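Local coordinates for CghA (Chaetomium globosum, PDB 6KBC), which belongs to the Diels-Alderase family of the calycin clan, a two-domain, mainly beta protein with almost no helix, and binds WK1 in a pocket, at residues Q93-P98 / F148-R153. Numbering follows the deposited sequence.
Sequences QHLVVP and FDAPGR. With WK1 ((2S)-3-[(2S,4E)-4-[[(1R,2S,4aR,6S,8R,8aS)-2-[(E)-but-2-en-2-yl]-6,8-dimethyl-1,2,4a,5,6,7,8,8a-octahydronaphthalen-1-yl]-oxidanyl-methylidene]-3,5-bis(oxidanylidene)pyrrolidin-2-yl]-2-methyl-2-oxidanyl-propanoic acid), chain B.
L95 and A150 meet in the tightly packed part of this contact, where strand 90-96 faces the end of strand 143-150. Both leucine methyls, CD1 and CD2, lie 4.1 Å from A150 CB, so the fork of L95 straddles the alanine methyl. With chi2 at -179°, CD1 is anti to CA and also reaches the F148 ring obliquely, 4.2 Å from its CD1. A150 CB in turn sits 3.8 Å above the centre of the R153 guanidinium, whose NH1 is neighboured by L95 CD2.

The turn A150-R153 is of type II, with G152 at a positive phi and R153 N bonded to A150 O. The R153 chain bends at chi2 and chi3, which carries the guanidinium to P151 O: NH2 donates in plane (3.1 Å) and NE adds a weak bond. Beyond the turn, R130 O holds NH2 and T131 OG1 holds NH1.

The other end is sparser and wetter, with partly exposed side chains. Q93 crosses R153 at about a right angle, its amide nearly coplanar with the guanidinium (22°), yet the one touch is polar OE1 against aliphatic CG, 3.4 Å away. The amide NE2 reaches G152 O only through a water, beside the exposed P151-G152 corner.

H94 points from the other side of its strand into the ligand pocket, where NE2 donates to WK1 O (2.6 Å) at the ring edge; R78 bonds to ND1.

Within the N-terminal calycin-clan beta domain, strand 90-96 pairs with 77-85, and 143-150 with 132-137 and 154-162, so the contact joins two strands that do not pair with each other. I81 and A133 touch both L95 and F148, extending the apolar cluster onto strands 77-85 and 132-137.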
loop_
_atom_site.group_PDB
_atom_site.type_symbol
_atom_site.label_atom_id
_atom_site.label_comp_id
_atom_site.label_asym_id
_atom_site.label_seq_id
_atom_site.Cartn_x
_atom_site.Cartn_y
_atom_site.Cartn_z
ATOM N N GLN A 93 8.707 12.196 5.518
ATOM C CA GLN A 93 9.965 11.923 6.186
ATOM C C GLN A 93 10.061 10.433 6.446
ATOM O O GLN A 93 9.047 9.742 6.584
ATOM C CB GLN A 93 10.092 12.689 7.507
ATOM C CG GLN A 93 10.387 14.165 7.369
ATOM C CD GLN A 93 10.699 14.795 8.708
ATOM O OE1 GLN A 93 11.151 14.112 9.630
ATOM N NE2 GLN A 93 10.457 16.097 8.828
ATOM N N HIS A 94 11.295 9.951 6.497
ATOM C CA HIS A 94 11.605 8.628 7.006
ATOM C C HIS A 94 12.073 8.754 8.443
ATOM O O HIS A 94 12.874 9.635 8.767
ATOM C CB HIS A 94 12.698 7.959 6.178
ATOM C CG HIS A 94 12.301 7.679 4.764
ATOM N ND1 HIS A 94 13.175 7.155 3.836
ATOM C CD2 HIS A 94 11.119 7.836 4.124
ATOM C CE1 HIS A 94 12.550 7.010 2.681
ATOM N NE2 HIS A 94 11.298 7.410 2.831
ATOM N N LEU A 95 11.549 7.892 9.298
ATOM C CA LEU A 95 12.102 7.669 10.628
ATOM C C LEU A 95 12.987 6.437 10.514
ATOM O O LEU A 95 12.494 5.309 10.483
ATOM C CB LEU A 95 11.002 7.473 11.660
ATOM C CG LEU A 95 9.953 8.576 11.729
ATOM C CD1 LEU A 95 8.936 8.249 12.813
ATOM C CD2 LEU A 95 10.628 9.905 11.990
ATOM N N VAL A 96 14.287 6.653 10.404
ATOM C CA VAL A 96 15.249 5.561 10.346
ATOM C C VAL A 96 15.675 5.232 11.769
ATOM O O VAL A 96 16.120 6.115 12.509
ATOM C CB VAL A 96 16.456 5.940 9.478
ATOM C CG1 VAL A 96 17.369 4.734 9.284
ATOM C CG2 VAL A 96 15.989 6.506 8.134
ATOM N N VAL A 97 15.532 3.968 12.153
ATOM C CA VAL A 97 15.749 3.553 13.537
ATOM C C VAL A 97 16.688 2.354 13.552
ATOM O O VAL A 97 16.801 1.615 12.559
ATOM C CB VAL A 97 14.415 3.217 14.249
ATOM C CG1 VAL A 97 13.515 4.442 14.286
ATOM C CG2 VAL A 97 13.724 2.044 13.575
ATOM N N PRO A 98 17.389 2.137 14.671
ATOM C CA PRO A 98 18.264 0.963 14.794
ATOM C C PRO A 98 17.586 -0.310 15.275
ATOM O O PRO A 98 18.207 -1.376 15.192
ATOM C CB PRO A 98 19.304 1.432 15.825
ATOM C CG PRO A 98 18.539 2.361 16.699
ATOM C CD PRO A 98 17.584 3.089 15.781
ATOM N N PHE A 148 3.110 7.450 16.832
ATOM C CA PHE A 148 4.381 8.097 16.565
ATOM C C PHE A 148 4.785 8.907 17.785
ATOM O O PHE A 148 3.973 9.664 18.329
ATOM C CB PHE A 148 4.288 8.994 15.332
ATOM C CG PHE A 148 3.877 8.254 14.084
ATOM C CD1 PHE A 148 4.813 7.533 13.358
ATOM C CD2 PHE A 148 2.559 8.247 13.668
ATOM C CE1 PHE A 148 4.441 6.837 12.218
ATOM C CE2 PHE A 148 2.179 7.552 12.524
ATOM C CZ PHE A 148 3.119 6.846 11.807
ATOM N N ASP A 149 6.029 8.731 18.211
ATOM C CA ASP A 149 6.638 9.542 19.265
ATOM C C ASP A 149 8.012 9.938 18.738
ATOM O O ASP A 149 9.030 9.345 19.092
ATOM C CB ASP A 149 6.703 8.777 20.601
ATOM C CG ASP A 149 7.275 9.621 21.734
ATOM O OD1 ASP A 149 7.386 10.859 21.576
ATOM O OD2 ASP A 149 7.629 9.034 22.780
ATOM N N ALA A 150 8.033 10.932 17.857
ATOM C CA ALA A 150 9.265 11.417 17.237
ATOM C C ALA A 150 9.326 12.922 17.440
ATOM O O ALA A 150 9.081 13.697 16.502
ATOM C CB ALA A 150 9.325 11.043 15.756
ATOM N N PRO A 151 9.665 13.373 18.653
ATOM C CA PRO A 151 9.582 14.809 18.959
ATOM C C PRO A 151 10.387 15.649 17.978
ATOM O O PRO A 151 11.486 15.273 17.558
ATOM C CB PRO A 151 10.139 14.904 20.387
ATOM C CG PRO A 151 10.835 13.599 20.638
ATOM C CD PRO A 151 10.129 12.584 19.805
ATOM N N GLY A 152 9.812 16.787 17.592
ATOM C CA GLY A 152 10.400 17.623 16.567
ATOM C C GLY A 152 10.123 17.182 15.145
ATOM O O GLY A 152 10.620 17.824 14.209
ATOM N N ARG A 153 9.350 16.110 14.951
ATOM C CA ARG A 153 8.992 15.626 13.620
ATOM C C ARG A 153 7.513 15.253 13.558
ATOM O O ARG A 153 6.728 15.937 12.893
ATOM C CB ARG A 153 9.866 14.432 13.238
ATOM C CG ARG A 153 11.320 14.799 12.962
ATOM C CD ARG A 153 12.253 13.680 13.391
ATOM N NE ARG A 153 12.322 13.579 14.847
ATOM C CZ ARG A 153 12.828 12.539 15.501
ATOM N NH1 ARG A 153 13.305 11.498 14.832
ATOM N NH2 ARG A 153 12.843 12.535 16.827
HETATM O O WK1 B . 9.931 7.412 0.658
HETATM C C17 WK1 B . 8.731 7.325 0.717
HETATM O O1 WK1 B . 8.081 7.956 1.502
HETATM C C19 WK1 B . 8.006 6.429 -0.201
HETATM O O2 WK1 B . 8.835 5.855 -1.154
HETATM C C18 WK1 B . 7.001 7.232 -0.968
HETATM C C20 WK1 B . 7.447 5.370 0.708
HETATM C C22 WK1 B . 6.380 4.602 0.040
HETATM N N WK1 B . 5.614 3.662 0.835
HETATM C C21 WK1 B . 5.494 2.515 0.174
HETATM O O5 WK1 B . 4.823 1.494 0.655
HETATM C C23 WK1 B . 6.742 3.809 -1.113
HETATM O O4 WK1 B . 7.469 4.220 -2.132
HETATM C C24 WK1 B . 6.202 2.494 -1.115
HETATM C C16 WK1 B . 6.353 1.474 -2.147
HETATM O O3 WK1 B . 7.035 1.777 -3.183
HETATM C C9 WK1 B . 5.627 0.198 -2.051
HETATM C C8 WK1 B . 4.255 0.615 -2.654
HETATM C C12 WK1 B . 3.681 1.974 -2.312
HETATM C C13 WK1 B . 2.809 2.155 -1.345
HETATM C C90 WK1 B . 2.268 3.507 -1.028
HETATM C C14 WK1 B . 4.105 3.172 -3.084
HETATM C C7 WK1 B . 4.264 0.558 -4.152
HETATM C C6 WK1 B . 4.653 -0.543 -4.739
HETATM C C3 WK1 B . 5.334 -1.562 -3.883
HETATM C C4 WK1 B . 6.241 -0.955 -2.832
HETATM C C5 WK1 B . 6.613 -2.070 -1.874
HETATM C C11 WK1 B . 7.659 -1.595 -0.915
HETATM C C2 WK1 B . 5.991 -2.711 -4.604
HETATM C C1 WK1 B . 6.086 -3.805 -3.588
HETATM C C10 WK1 B . 6.511 -5.132 -4.124
HETATM C C WK1 B . 7.059 -3.357 -2.541
HETATM O O HOH W 1 11.371 17.922 11.095
#